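Local coordinates for sterol regulatory element-binding protein cleavage-activating protein (Schizosaccharomyces pombe, PDB 4YHC) that escorts the sterol-regulated transcription factor precursor Sre1 for processing when sterol or oxygen is low, seen here as its WD40 domain, at residues 51-55 / 66-70; 298-302 / 354-358; 347-353 / 412-416; 367-373 / 406-412. The protein carries 9 engineered substitutions. All coordinates share one frame; numbering follows the deposited sequence.

Interaction 1 of 4, residues 51-55 / 66-70; sequences DRSLV and LVLSK. Engineered in segment 51-55: Ser53 (natural residue Cys).
Lys70 CG lies anti to the backbone N (chi1 169°) and the chain stays extended beyond it, which carries the methylenes across Asp51 and past Arg52. CG lies 3.2 Å from Asp51 O, and CE comes within 3.8 Å of Arg52 NH2, the arginine chain being bent at its third torsion (-54°). The lysine thus meets both residues through its aliphatic part. Two waters add polar links: one donates to Asp51 OD2 and accepts from Lys70 N, while another accepts in the guanidinium plane from Arg52 NH2 and lies beside Lys70 O. Asp51 OD1 closes an Asx turn by accepting from Ser53 N, which meets it from above the carboxylate plane. The hydroxyl of the engineered Ser53 donates to the same OD1 and is also hydrogen-bonded to His29 ND1. Beyond the turn the strands pair antiparallel. Leu54 N donates to Leu68 O at 2.8 Å and Leu68 N donates to Leu54 O at 2.7 Å, both nearly straight. Leu54 CD1 touches Leu66 CD1 at 4.0 Å. In the predicted first WD repeat this is the hairpin of the last two strands: 54-58 also pairs with 44-49, and 63-68 forms the outer edge of the four-stranded sheet.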
loop_
_atom_site.group_PDB
_atom_site.type_symbol
_atom_site.label_atom_id
_atom_site.label_comp_id
_atom_site.label_asym_id
_atom_site.label_seq_id
_atom_site.Cartn_x
_atom_site.Cartn_y
_atom_site.Cartn_z
ATOM N N ASP A 51 -15.267 2.468 -16.148
ATOM C CA ASP A 51 -15.516 1.709 -17.397
ATOM C C ASP A 51 -14.567 0.513 -17.706
ATOM O O ASP A 51 -14.517 0.042 -18.847
ATOM C CB ASP A 51 -15.449 2.678 -18.578
ATOM C CG ASP A 51 -14.102 3.390 -18.710
ATOM O OD1 ASP A 51 -13.202 3.255 -17.823
ATOM O OD2 ASP A 51 -13.917 4.110 -19.721
ATOM N N ARG A 52 -13.788 0.081 -16.699
ATOM C CA ARG A 52 -12.739 -0.970 -16.822
ATOM C C ARG A 52 -11.457 -0.552 -17.581
ATOM O O ARG A 52 -10.552 -1.354 -17.719
ATOM C CB ARG A 52 -13.329 -2.305 -17.330
ATOM C CG ARG A 52 -14.422 -2.786 -16.403
ATOM C CD ARG A 52 -15.276 -3.948 -16.931
ATOM N NE ARG A 52 -15.816 -3.588 -18.212
ATOM C CZ ARG A 52 -16.992 -3.022 -18.420
ATOM N NH1 ARG A 52 -17.850 -2.855 -17.422
ATOM N NH2 ARG A 52 -17.328 -2.693 -19.669
ATOM N N SER A 53 -11.343 0.700 -18.026
ATOM C CA SER A 53 -10.160 1.124 -18.781
ATOM C C SER A 53 -8.916 1.007 -17.881
ATOM O O SER A 53 -8.988 1.229 -16.663
ATOM C CB SER A 53 -10.266 2.575 -19.274
ATOM O OG SER A 53 -10.806 3.458 -18.299
ATOM N N LEU A 54 -7.796 0.708 -18.492
ATOM C CA LEU A 54 -6.574 0.508 -17.762
ATOM C C LEU A 54 -5.452 1.350 -18.324
ATOM O O LEU A 54 -5.177 1.322 -19.508
ATOM C CB LEU A 54 -6.193 -0.935 -17.897
ATOM C CG LEU A 54 -5.172 -1.719 -17.065
ATOM C CD1 LEU A 54 -3.976 -2.169 -17.808
ATOM C CD2 LEU A 54 -4.831 -1.263 -15.671
ATOM N N VAL A 55 -4.716 1.970 -17.434
ATOM C CA VAL A 55 -3.492 2.662 -17.787
ATOM C C VAL A 55 -2.386 2.146 -16.853
ATOM O O VAL A 55 -2.536 2.159 -15.580
ATOM C CB VAL A 55 -3.639 4.206 -17.628
ATOM C CG1 VAL A 55 -2.314 4.894 -17.926
ATOM C CG2 VAL A 55 -4.795 4.774 -18.495
ATOM N N LEU A 66 1.153 0.671 -20.946
ATOM C CA LEU A 66 0.049 -0.084 -21.539
ATOM C C LEU A 66 -1.155 0.764 -21.275
ATOM O O LEU A 66 -1.321 1.288 -20.168
ATOM C CB LEU A 66 -0.098 -1.441 -20.797
ATOM C CG LEU A 66 -0.703 -2.699 -21.406
ATOM C CD1 LEU A 66 -1.292 -3.635 -20.357
ATOM C CD2 LEU A 66 -1.768 -2.329 -22.408
ATOM N N VAL A 67 -1.980 0.943 -22.291
ATOM C CA VAL A 67 -3.188 1.657 -22.151
ATOM C C VAL A 67 -4.216 0.776 -22.796
ATOM O O VAL A 67 -4.011 0.340 -23.952
ATOM C CB VAL A 67 -3.197 2.987 -22.902
ATOM C CG1 VAL A 67 -4.572 3.596 -22.821
ATOM C CG2 VAL A 67 -2.198 3.963 -22.321
ATOM N N LEU A 68 -5.268 0.448 -22.052
ATOM C CA LEU A 68 -6.426 -0.267 -22.647
ATOM C C LEU A 68 -7.691 0.471 -22.383
ATOM O O LEU A 68 -8.060 0.704 -21.240
ATOM C CB LEU A 68 -6.534 -1.721 -22.192
ATOM C CG LEU A 68 -5.369 -2.649 -22.599
ATOM C CD1 LEU A 68 -5.399 -3.968 -21.876
ATOM C CD2 LEU A 68 -5.300 -2.902 -24.120
ATOM N N SER A 69 -8.407 0.824 -23.461
ATOM C CA SER A 69 -9.720 1.420 -23.335
ATOM C C SER A 69 -10.747 0.404 -22.879
ATOM O O SER A 69 -10.530 -0.786 -22.933
ATOM C CB SER A 69 -10.158 1.968 -24.716
ATOM O OG SER A 69 -10.163 0.855 -25.682
ATOM N N LYS A 70 -11.904 0.891 -22.470
ATOM C CA LYS A 70 -13.035 0.021 -22.152
ATOM C C LYS A 70 -13.340 -1.071 -23.204
ATOM O O LYS A 70 -13.653 -2.195 -22.865
ATOM C CB LYS A 70 -14.279 0.876 -21.980
ATOM C CG LYS A 70 -15.546 0.036 -21.904
ATOM C CD LYS A 70 -16.773 0.923 -21.975
ATOM C CE LYS A 70 -18.052 0.122 -22.075
ATOM N NZ LYS A 70 -19.084 0.973 -22.699
HETATM O O HOH W 1 -12.484 3.829 -22.092
HETATM O O HOH W 2 -15.045 -3.834 -21.455
#

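Interaction 2 of 4, residues 298-302 / 354-358; sequences KVLYY and ESVMS. Engineered in segment 354-358: Ser355 (natural residue Cys).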
loop_
_atom_site.group_PDB
_atom_site.type_symbol
_atom_site.label_atom_id
_atom_site.label_comp_id
_atom_site.label_asym_id
_atom_site.label_seq_id
_atom_site.Cartn_x
_atom_site.Cartn_y
_atom_site.Cartn_z
ATOM N N LYS A 298 -13.072 10.468 11.790
ATOM C CA LYS A 298 -11.972 11.319 11.304
ATOM C C LYS A 298 -10.762 10.436 10.921
ATOM O O LYS A 298 -10.505 9.430 11.529
ATOM C CB LYS A 298 -11.500 12.313 12.354
ATOM C CG LYS A 298 -12.556 13.331 12.772
ATOM C CD LYS A 298 -12.761 14.392 11.725
ATOM C CE LYS A 298 -13.589 15.563 12.263
ATOM N NZ LYS A 298 -15.014 15.277 11.985
ATOM N N VAL A 299 -9.981 10.884 9.951
ATOM C CA VAL A 299 -8.691 10.190 9.641
ATOM C C VAL A 299 -7.593 10.723 10.568
ATOM O O VAL A 299 -7.367 11.900 10.705
ATOM C CB VAL A 299 -8.350 10.293 8.148
ATOM C CG1 VAL A 299 -6.973 9.599 7.786
ATOM C CG2 VAL A 299 -9.498 9.714 7.328
ATOM N N LEU A 300 -6.906 9.806 11.193
ATOM C CA LEU A 300 -5.838 10.104 12.110
ATOM C C LEU A 300 -4.473 9.457 11.730
ATOM O O LEU A 300 -4.416 8.383 11.204
ATOM C CB LEU A 300 -6.217 9.664 13.511
ATOM C CG LEU A 300 -7.150 10.384 14.482
ATOM C CD1 LEU A 300 -6.478 11.576 15.077
ATOM C CD2 LEU A 300 -8.415 10.810 13.823
ATOM N N TYR A 301 -3.412 10.161 12.067
ATOM C CA TYR A 301 -2.016 9.718 11.857
ATOM C C TYR A 301 -1.291 9.778 13.173
ATOM O O TYR A 301 -1.264 10.815 13.829
ATOM C CB TYR A 301 -1.321 10.585 10.823
ATOM C CG TYR A 301 -1.958 10.490 9.470
ATOM C CD1 TYR A 301 -3.055 11.279 9.135
ATOM C CD2 TYR A 301 -1.427 9.617 8.507
ATOM C CE1 TYR A 301 -3.642 11.197 7.881
ATOM C CE2 TYR A 301 -2.001 9.516 7.268
ATOM C CZ TYR A 301 -3.095 10.328 6.939
ATOM O OH TYR A 301 -3.666 10.151 5.737
ATOM N N TYR A 302 -0.846 8.613 13.641
ATOM C CA TYR A 302 -0.040 8.527 14.825
ATOM C C TYR A 302 1.383 8.229 14.378
ATOM O O TYR A 302 1.606 7.272 13.569
ATOM C CB TYR A 302 -0.531 7.394 15.702
ATOM C CG TYR A 302 -1.709 7.692 16.577
ATOM C CD1 TYR A 302 -2.870 8.221 16.059
ATOM C CD2 TYR A 302 -1.673 7.380 17.930
ATOM C CE1 TYR A 302 -3.979 8.450 16.860
ATOM C CE2 TYR A 302 -2.772 7.630 18.761
ATOM C CZ TYR A 302 -3.913 8.159 18.205
ATOM O OH TYR A 302 -4.972 8.319 18.990
ATOM N N GLU A 354 -8.856 14.808 1.191
ATOM C CA GLU A 354 -8.383 13.497 0.977
ATOM C C GLU A 354 -6.909 13.538 1.389
ATOM O O GLU A 354 -6.127 14.336 0.839
ATOM C CB GLU A 354 -8.516 13.117 -0.488
ATOM C CG GLU A 354 -7.929 11.794 -0.921
ATOM C CD GLU A 354 -8.592 10.525 -0.337
ATOM O OE1 GLU A 354 -9.612 10.636 0.428
ATOM O OE2 GLU A 354 -8.058 9.403 -0.632
ATOM N N SER A 355 -6.485 12.613 2.236
ATOM C CA SER A 355 -5.096 12.568 2.651
ATOM C C SER A 355 -4.495 11.184 2.575
ATOM O O SER A 355 -5.209 10.203 2.633
ATOM C CB SER A 355 -4.980 13.058 4.080
ATOM O OG SER A 355 -5.451 12.136 5.003
ATOM N N VAL A 356 -3.170 11.110 2.555
ATOM C CA VAL A 356 -2.483 9.870 2.467
ATOM C C VAL A 356 -1.019 10.080 2.882
ATOM O O VAL A 356 -0.408 11.104 2.591
ATOM C CB VAL A 356 -2.589 9.274 1.068
ATOM C CG1 VAL A 356 -2.204 10.282 -0.034
ATOM C CG2 VAL A 356 -1.786 7.982 0.899
ATOM N N MET A 357 -0.471 9.130 3.608
ATOM C CA MET A 357 0.955 9.216 3.984
ATOM C C MET A 357 1.890 8.533 2.993
ATOM O O MET A 357 1.515 7.572 2.307
ATOM C CB MET A 357 1.196 8.711 5.385
ATOM C CG MET A 357 1.019 7.232 5.623
ATOM S SD MET A 357 1.220 6.874 7.409
ATOM C CE MET A 357 1.007 5.163 7.391
ATOM N N SER A 358 3.096 9.014 2.955
ATOM C CA SER A 358 4.133 8.397 2.166
ATOM C C SER A 358 4.455 6.988 2.627
ATOM O O SER A 358 4.074 6.579 3.745
ATOM C CB SER A 358 5.375 9.270 2.204
ATOM O OG SER A 358 5.884 9.331 3.506
#
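Val299 makes the first, slight approach, its CG1 coming to 4.1 Å from OG of Ser355, an engineered serine. Two residues on, Tyr301 carries most of the contact. Its CG stands opposite the carbonyl carbon (chi1 -63°), which aims the ring across the space between the two strands. At the far end Tyr301 OH and Ser355 OG share a hydrogen bond of 2.8 Å, with the serine oxygen in the plane of the ring. Along the CD2-CE2 side the tyrosine meets Met357: CE2 is 3.8 Å from Met357 CB, and SD sits in the ring plane, 5.2 Å from the Tyr301 centroid. This is a Met-aromatic contact made at the ring edge. A phenylalanine in place of Tyr301 could keep the methionine packing but would probably leave Ser355 OG without its partner across the interface. The ring also packs on Val349 of the adjoining strand 344-349 and on Cys290 of strand 281-292, so it is gripped from its own sheet as well. Strands 299-302 and 354-357 run 22° from parallel, their axes approaching to 9.1 Å, and each belongs to a different sheet; such face-to-face packing, bridged by side chains alone, is how neighbouring blades of a WD40 beta-propeller meet.

Interaction 3 of 4, residues 347-353 / 412-416; sequences HEVEDAS and VWMYS
His347 and Tyr415 stack face to face, with centroids 4.4 Å apart and planes inclined by only 11°. The overlap is uneven: ND1 of the imidazole lies over the middle of the phenol ring, whereas Tyr415 CG sits toward the rim of the imidazole. CG is anti to the backbone N in both residues, an arrangement that lays the rings flat against each other between the strands, the side chains running in opposite directions. The hydrogen bond is made by Trp413, whose NE1 donates to Ser353 OG at 2.9 Å and 158°, the hydroxyl lying close to the indole plane. Ser353 ends a type I turn begun at Glu350 and closed by Ser353 N to Glu350 O, which sets its side chain at the pyrrole edge. His347 and Val349, on strand 344-349, meet the neighbouring WD40 blade here, while Ser353 closes the turn that leads into strand 354-357 of Trp413's own sheet. Apolar packing completes the interface: Val349 places CG2 4.0 Å from CH2 and CG1 4.1 Å from CZ2 of Trp413, crossing the benzo end of the indole. A leucine in place of Trp413 would probably leave Ser353 OG without its donor and open a gap beside Val349. The buried indole also touches Ser424 of strand 421-432.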
loop_
_atom_site.group_PDB
_atom_site.type_symbol
_atom_site.label_atom_id
_atom_site.label_comp_id
_atom_site.label_asym_id
_atom_site.label_seq_id
_atom_site.Cartn_x
_atom_site.Cartn_y
_atom_site.Cartn_z
ATOM N N HIS A 347 -1.896 13.558 14.362
ATOM C CA HIS A 347 -2.353 14.573 13.446
ATOM C C HIS A 347 -3.703 14.083 12.945
ATOM O O HIS A 347 -3.802 12.969 12.349
ATOM C CB HIS A 347 -1.355 14.683 12.290
ATOM C CG HIS A 347 -1.697 15.728 11.282
ATOM N ND1 HIS A 347 -1.536 17.076 11.518
ATOM C CD2 HIS A 347 -2.276 15.632 10.060
ATOM C CE1 HIS A 347 -1.987 17.765 10.482
ATOM N NE2 HIS A 347 -2.441 16.910 9.590
ATOM N N GLU A 348 -4.721 14.922 13.134
ATOM C CA GLU A 348 -6.068 14.624 12.712
ATOM C C GLU A 348 -6.384 15.435 11.489
ATOM O O GLU A 348 -6.094 16.593 11.466
ATOM C CB GLU A 348 -7.049 15.021 13.840
ATOM C CG GLU A 348 -8.529 14.936 13.451
ATOM C CD GLU A 348 -9.430 15.084 14.734
ATOM O OE1 GLU A 348 -10.451 14.433 14.875
ATOM O OE2 GLU A 348 -9.059 15.782 15.674
ATOM N N VAL A 349 -6.996 14.836 10.492
ATOM C CA VAL A 349 -7.323 15.522 9.266
ATOM C C VAL A 349 -8.846 15.851 9.182
ATOM O O VAL A 349 -9.699 14.972 9.442
ATOM C CB VAL A 349 -6.994 14.597 8.039
ATOM C CG1 VAL A 349 -7.453 15.238 6.749
ATOM C CG2 VAL A 349 -5.531 14.261 8.005
ATOM N N GLU A 350 -9.161 17.038 8.681
ATOM C CA GLU A 350 -10.557 17.453 8.396
ATOM C C GLU A 350 -11.150 16.646 7.251
ATOM O O GLU A 350 -10.461 16.242 6.307
ATOM C CB GLU A 350 -10.675 18.955 8.104
ATOM C CG GLU A 350 -10.010 19.413 6.812
ATOM C CD GLU A 350 -10.223 20.909 6.565
ATOM O OE1 GLU A 350 -11.203 21.464 7.111
ATOM O OE2 GLU A 350 -9.428 21.534 5.824
ATOM N N ASP A 351 -12.429 16.364 7.377
ATOM C CA ASP A 351 -13.137 15.526 6.428
ATOM C C ASP A 351 -13.014 16.024 4.987
ATOM O O ASP A 351 -12.968 15.233 4.027
ATOM C CB ASP A 351 -14.621 15.485 6.816
ATOM C CG ASP A 351 -15.116 14.083 6.963
ATOM O OD1 ASP A 351 -15.496 13.501 5.914
ATOM O OD2 ASP A 351 -15.092 13.557 8.108
ATOM N N ALA A 352 -12.919 17.345 4.846
ATOM C CA ALA A 352 -12.886 17.952 3.544
ATOM C C ALA A 352 -11.679 17.425 2.753
ATOM O O ALA A 352 -11.768 17.370 1.530
ATOM C CB ALA A 352 -12.843 19.477 3.648
ATOM N N SER A 353 -10.576 17.050 3.420
ATOM C CA SER A 353 -9.371 16.610 2.688
ATOM C C SER A 353 -9.361 15.144 2.357
ATOM O O SER A 353 -9.608 14.328 3.172
ATOM C CB SER A 353 -8.078 16.937 3.456
ATOM O OG SER A 353 -7.712 18.263 3.337
ATOM N N VAL A 412 -3.548 22.271 -1.648
ATOM C CA VAL A 412 -2.609 21.127 -1.614
ATOM C C VAL A 412 -1.719 21.276 -0.433
ATOM O O VAL A 412 -1.083 22.333 -0.234
ATOM C CB VAL A 412 -1.745 21.098 -2.849
ATOM C CG1 VAL A 412 -1.075 19.744 -2.998
ATOM C CG2 VAL A 412 -2.605 21.394 -4.033
ATOM N N TRP A 413 -1.638 20.264 0.413
ATOM C CA TRP A 413 -0.852 20.462 1.611
ATOM C C TRP A 413 0.000 19.270 1.980
ATOM O O TRP A 413 -0.234 18.150 1.530
ATOM C CB TRP A 413 -1.752 20.852 2.806
ATOM C CG TRP A 413 -2.898 19.889 3.097
ATOM C CD1 TRP A 413 -4.132 19.979 2.693
ATOM C CD2 TRP A 413 -2.820 18.713 3.920
ATOM N NE1 TRP A 413 -4.883 18.912 3.178
ATOM C CE2 TRP A 413 -4.089 18.136 3.952
ATOM C CE3 TRP A 413 -1.809 18.116 4.624
ATOM C CZ2 TRP A 413 -4.366 16.929 4.652
ATOM C CZ3 TRP A 413 -2.064 16.925 5.286
ATOM C CH2 TRP A 413 -3.359 16.365 5.319
ATOM N N MET A 414 0.967 19.523 2.859
ATOM C CA MET A 414 1.805 18.471 3.377
ATOM C C MET A 414 2.089 18.677 4.805
ATOM O O MET A 414 2.065 19.791 5.287
ATOM C CB MET A 414 3.112 18.428 2.602
ATOM C CG MET A 414 3.930 19.723 2.589
ATOM S SD MET A 414 5.734 19.484 2.165
ATOM C CE MET A 414 6.343 18.380 3.412
ATOM N N TYR A 415 2.367 17.592 5.498
ATOM C CA TYR A 415 2.796 17.623 6.857
ATOM C C TYR A 415 4.020 16.697 7.009
ATOM O O TYR A 415 3.957 15.491 6.686
ATOM C CB TYR A 415 1.668 17.164 7.791
ATOM C CG TYR A 415 2.023 17.248 9.278
ATOM C CD1 TYR A 415 2.147 18.502 9.911
ATOM C CD2 TYR A 415 2.226 16.102 10.026
ATOM C CE1 TYR A 415 2.489 18.595 11.265
ATOM C CE2 TYR A 415 2.585 16.178 11.353
ATOM C CZ TYR A 415 2.696 17.422 11.975
ATOM O OH TYR A 415 3.047 17.452 13.293
ATOM N N SER A 416 5.126 17.257 7.518
ATOM C CA SER A 416 6.324 16.481 7.803
ATOM C C SER A 416 6.234 16.025 9.243
ATOM O O SER A 416 6.319 16.876 10.164
ATOM C CB SER A 416 7.562 17.356 7.597
ATOM O OG SER A 416 8.714 16.646 8.016
#

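Interaction 4 of 4, residues 367-373 / 406-412; sequences MRRKSSS and ETQVWEV
A classic beta bulge, with Lys370 and Ser371 both facing Val409, interrupts the antiparallel pairing of strands 363-374 and 406-416. Val409 O accepts twice there, from Ser371 N at 3.3 Å on a lone pair and, weakly, from Lys370 N. Val409 N in turn donates to Ser371 O, and the extra residue shifts the register by one. Before the bulge Arg368 and Glu411 form a hydrogen-bonded pair; beyond it Ser373 and Thr407 do the same.

Arg368 and Glu411 are joined again by a salt bridge on the face they share with Val409. NH1 of Arg368 reaches OE1 of Glu411 at 2.7 Å, with the oxygen near the guanidinium plane but NH1 rising above the carboxylate, the two planes being 87° apart. Lys370 CG lies over one face of that guanidinium, toward its rim, and its CE rests 3.6 Å from Val409 CG1. The pair is the middle of a WD40 blade: 354-357 lies beyond one strand and 421-432 beyond the other.

On the opposite face Trp410 is the centre of packing. Arg369 CB stands over its six-membered ring, 3.6 Å from the centroid, in a CH-pi contact, while the arginine's NH2 goes on to a salt bridge with Asp437. Trp410 NE1 donates at 3.0 Å to Gln408 OE1, which also bonds Ser432, so the indole is held by its edge and its face. Met367, bent at its third torsion (69°), brings CE to 3.9 Å from Trp410 CE3 and 4.1 Å from Val412 CG2.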
loop_
_atom_site.group_PDB
_atom_site.type_symbol
_atom_site.label_atom_id
_atom_site.label_comp_id
_atom_site.label_asym_id
_atom_site.label_seq_id
_atom_site.Cartn_x
_atom_site.Cartn_y
_atom_site.Cartn_z
ATOM N N MET A 367 -5.276 16.970 -0.302
ATOM C CA MET A 367 -5.884 17.932 -1.191
ATOM C C MET A 367 -7.357 18.164 -0.792
ATOM O O MET A 367 -8.076 17.199 -0.518
ATOM C CB MET A 367 -5.866 17.422 -2.629
ATOM C CG MET A 367 -4.502 17.391 -3.276
ATOM S SD MET A 367 -4.561 17.170 -5.080
ATOM C CE MET A 367 -5.254 18.728 -5.626
ATOM N N ARG A 368 -7.807 19.406 -0.833
ATOM C CA ARG A 368 -9.269 19.750 -0.668
ATOM C C ARG A 368 -9.687 20.833 -1.637
ATOM O O ARG A 368 -8.890 21.752 -1.907
ATOM C CB ARG A 368 -9.631 20.261 0.716
ATOM C CG ARG A 368 -8.623 21.156 1.364
ATOM C CD ARG A 368 -9.067 21.485 2.779
ATOM N NE ARG A 368 -10.136 22.435 2.779
ATOM C CZ ARG A 368 -9.984 23.733 3.008
ATOM N NH1 ARG A 368 -8.790 24.268 3.297
ATOM N NH2 ARG A 368 -11.051 24.501 2.958
ATOM N N ARG A 369 -10.889 20.699 -2.177
ATOM C CA ARG A 369 -11.430 21.747 -3.026
ATOM C C ARG A 369 -12.035 22.792 -2.080
ATOM O O ARG A 369 -12.967 22.474 -1.431
ATOM C CB ARG A 369 -12.453 21.203 -4.043
ATOM C CG ARG A 369 -12.849 22.275 -5.086
ATOM C CD ARG A 369 -14.138 22.043 -5.824
ATOM N NE ARG A 369 -14.329 20.653 -6.061
ATOM C CZ ARG A 369 -15.124 19.883 -5.352
ATOM N NH1 ARG A 369 -15.862 20.395 -4.370
ATOM N NH2 ARG A 369 -15.181 18.592 -5.632
ATOM N N LYS A 370 -11.442 23.987 -1.966
ATOM C CA LYS A 370 -11.995 25.115 -1.198
ATOM C C LYS A 370 -13.227 25.748 -1.823
ATOM O O LYS A 370 -14.138 26.090 -1.117
ATOM C CB LYS A 370 -10.989 26.235 -1.046
ATOM C CG LYS A 370 -9.870 25.902 -0.087
ATOM C CD LYS A 370 -9.071 27.147 0.276
ATOM C CE LYS A 370 -7.926 27.384 -0.663
ATOM N NZ LYS A 370 -7.200 28.558 -0.171
ATOM N N SER A 371 -13.256 25.900 -3.144
ATOM C CA SER A 371 -14.324 26.666 -3.791
ATOM C C SER A 371 -14.389 26.450 -5.290
ATOM O O SER A 371 -13.424 26.018 -5.930
ATOM C CB SER A 371 -14.127 28.161 -3.555
ATOM O OG SER A 371 -13.018 28.637 -4.329
ATOM N N SER A 372 -15.533 26.782 -5.861
ATOM C CA SER A 372 -15.657 26.796 -7.296
ATOM C C SER A 372 -16.631 27.857 -7.761
ATOM O O SER A 372 -17.497 28.289 -6.994
ATOM C CB SER A 372 -16.064 25.437 -7.827
ATOM O OG SER A 372 -17.239 24.986 -7.204
ATOM N N SER A 373 -16.458 28.288 -9.008
ATOM C CA SER A 373 -17.264 29.386 -9.563
ATOM C C SER A 373 -17.345 29.311 -11.063
ATOM O O SER A 373 -16.351 28.996 -11.752
ATOM C CB SER A 373 -16.695 30.739 -9.162
ATOM O OG SER A 373 -17.739 31.625 -8.856
ATOM N N GLU A 406 -15.972 25.816 -15.068
ATOM C CA GLU A 406 -15.802 26.463 -13.779
ATOM C C GLU A 406 -14.366 26.524 -13.287
ATOM O O GLU A 406 -13.511 25.695 -13.633
ATOM C CB GLU A 406 -16.702 25.814 -12.712
ATOM C CG GLU A 406 -16.490 24.336 -12.500
ATOM C CD GLU A 406 -17.375 23.786 -11.386
ATOM O OE1 GLU A 406 -16.977 23.885 -10.197
ATOM O OE2 GLU A 406 -18.475 23.255 -11.699
ATOM N N THR A 407 -14.164 27.514 -12.436
ATOM C CA THR A 407 -12.911 27.820 -11.829
ATOM C C THR A 407 -12.982 27.284 -10.383
ATOM O O THR A 407 -13.982 27.480 -9.705
ATOM C CB THR A 407 -12.675 29.352 -11.864
ATOM O OG1 THR A 407 -12.417 29.744 -13.222
ATOM C CG2 THR A 407 -11.550 29.738 -11.014
ATOM N N GLN A 408 -11.942 26.565 -9.961
ATOM C CA GLN A 408 -11.893 25.948 -8.651
ATOM C C GLN A 408 -10.630 26.337 -7.942
ATOM O O GLN A 408 -9.564 26.452 -8.563
ATOM C CB GLN A 408 -11.919 24.416 -8.788
ATOM C CG GLN A 408 -13.176 23.825 -9.385
ATOM C CD GLN A 408 -13.009 22.377 -9.860
ATOM O OE1 GLN A 408 -11.915 21.800 -9.838
ATOM N NE2 GLN A 408 -14.087 21.812 -10.357
ATOM N N VAL A 409 -10.708 26.535 -6.644
ATOM C CA VAL A 409 -9.546 26.774 -5.871
ATOM C C VAL A 409 -9.360 25.518 -5.035
ATOM O O VAL A 409 -10.322 25.101 -4.345
ATOM C CB VAL A 409 -9.688 27.950 -4.914
ATOM C CG1 VAL A 409 -8.407 28.126 -4.164
ATOM C CG2 VAL A 409 -9.973 29.258 -5.689
ATOM N N TRP A 410 -8.157 24.948 -5.090
ATOM C CA TRP A 410 -7.777 23.760 -4.245
ATOM C C TRP A 410 -6.702 24.134 -3.270
ATOM O O TRP A 410 -5.914 25.116 -3.497
ATOM C CB TRP A 410 -7.305 22.638 -5.140
ATOM C CG TRP A 410 -8.336 22.095 -6.042
ATOM C CD1 TRP A 410 -8.803 22.654 -7.181
ATOM C CD2 TRP A 410 -9.025 20.836 -5.896
ATOM N NE1 TRP A 410 -9.799 21.841 -7.738
ATOM C CE2 TRP A 410 -9.888 20.690 -7.002
ATOM C CE3 TRP A 410 -8.951 19.796 -4.961
ATOM C CZ2 TRP A 410 -10.729 19.602 -7.157
ATOM C CZ3 TRP A 410 -9.768 18.653 -5.142
ATOM C CH2 TRP A 410 -10.661 18.587 -6.224
ATOM N N GLU A 411 -6.666 23.451 -2.132
ATOM C CA GLU A 411 -5.567 23.572 -1.233
ATOM C C GLU A 411 -4.828 22.204 -1.316
ATOM O O GLU A 411 -5.455 21.141 -1.227
ATOM C CB GLU A 411 -5.993 23.899 0.185
ATOM C CG GLU A 411 -4.802 23.934 1.144
ATOM C CD GLU A 411 -5.153 23.745 2.605
ATOM O OE1 GLU A 411 -6.263 23.248 2.932
ATOM O OE2 GLU A 411 -4.275 24.055 3.452
ATOM N N VAL A 412 -3.548 22.271 -1.648
ATOM C CA VAL A 412 -2.609 21.127 -1.614
ATOM C C VAL A 412 -1.719 21.276 -0.433
ATOM O O VAL A 412 -1.083 22.333 -0.234
ATOM C CB VAL A 412 -1.745 21.098 -2.849
ATOM C CG1 VAL A 412 -1.075 19.744 -2.998
ATOM C CG2 VAL A 412 -2.605 21.394 -4.033
#

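Overall arrangement
Interactions 2, 3 and 4 form one continuous region, whereas interaction 1 stands in a distant blade, its centre 28 to 31 Å from theirs. Interactions 2 and 3 have centres about 7 Å apart and are joined where strands 299-304 and 344-349 pair, through Tyr301 N to His347 O and Val349 N to Val299 O. Interaction 2 spans the boundary between two blades, as do His347 and Val349 in interaction 3, whose Ser353 lies at the entry to the second blade. Interaction 4 lies within that second blade; it shares Val412 with interaction 3, while a weak, long ion pair links Glu350 to Arg368. Interactions 2 and 4 meet through Glu354 O and Met367 N, 3.0 Å apart. By similarity, interactions 2 to 4 fall within the region that binds Sre1.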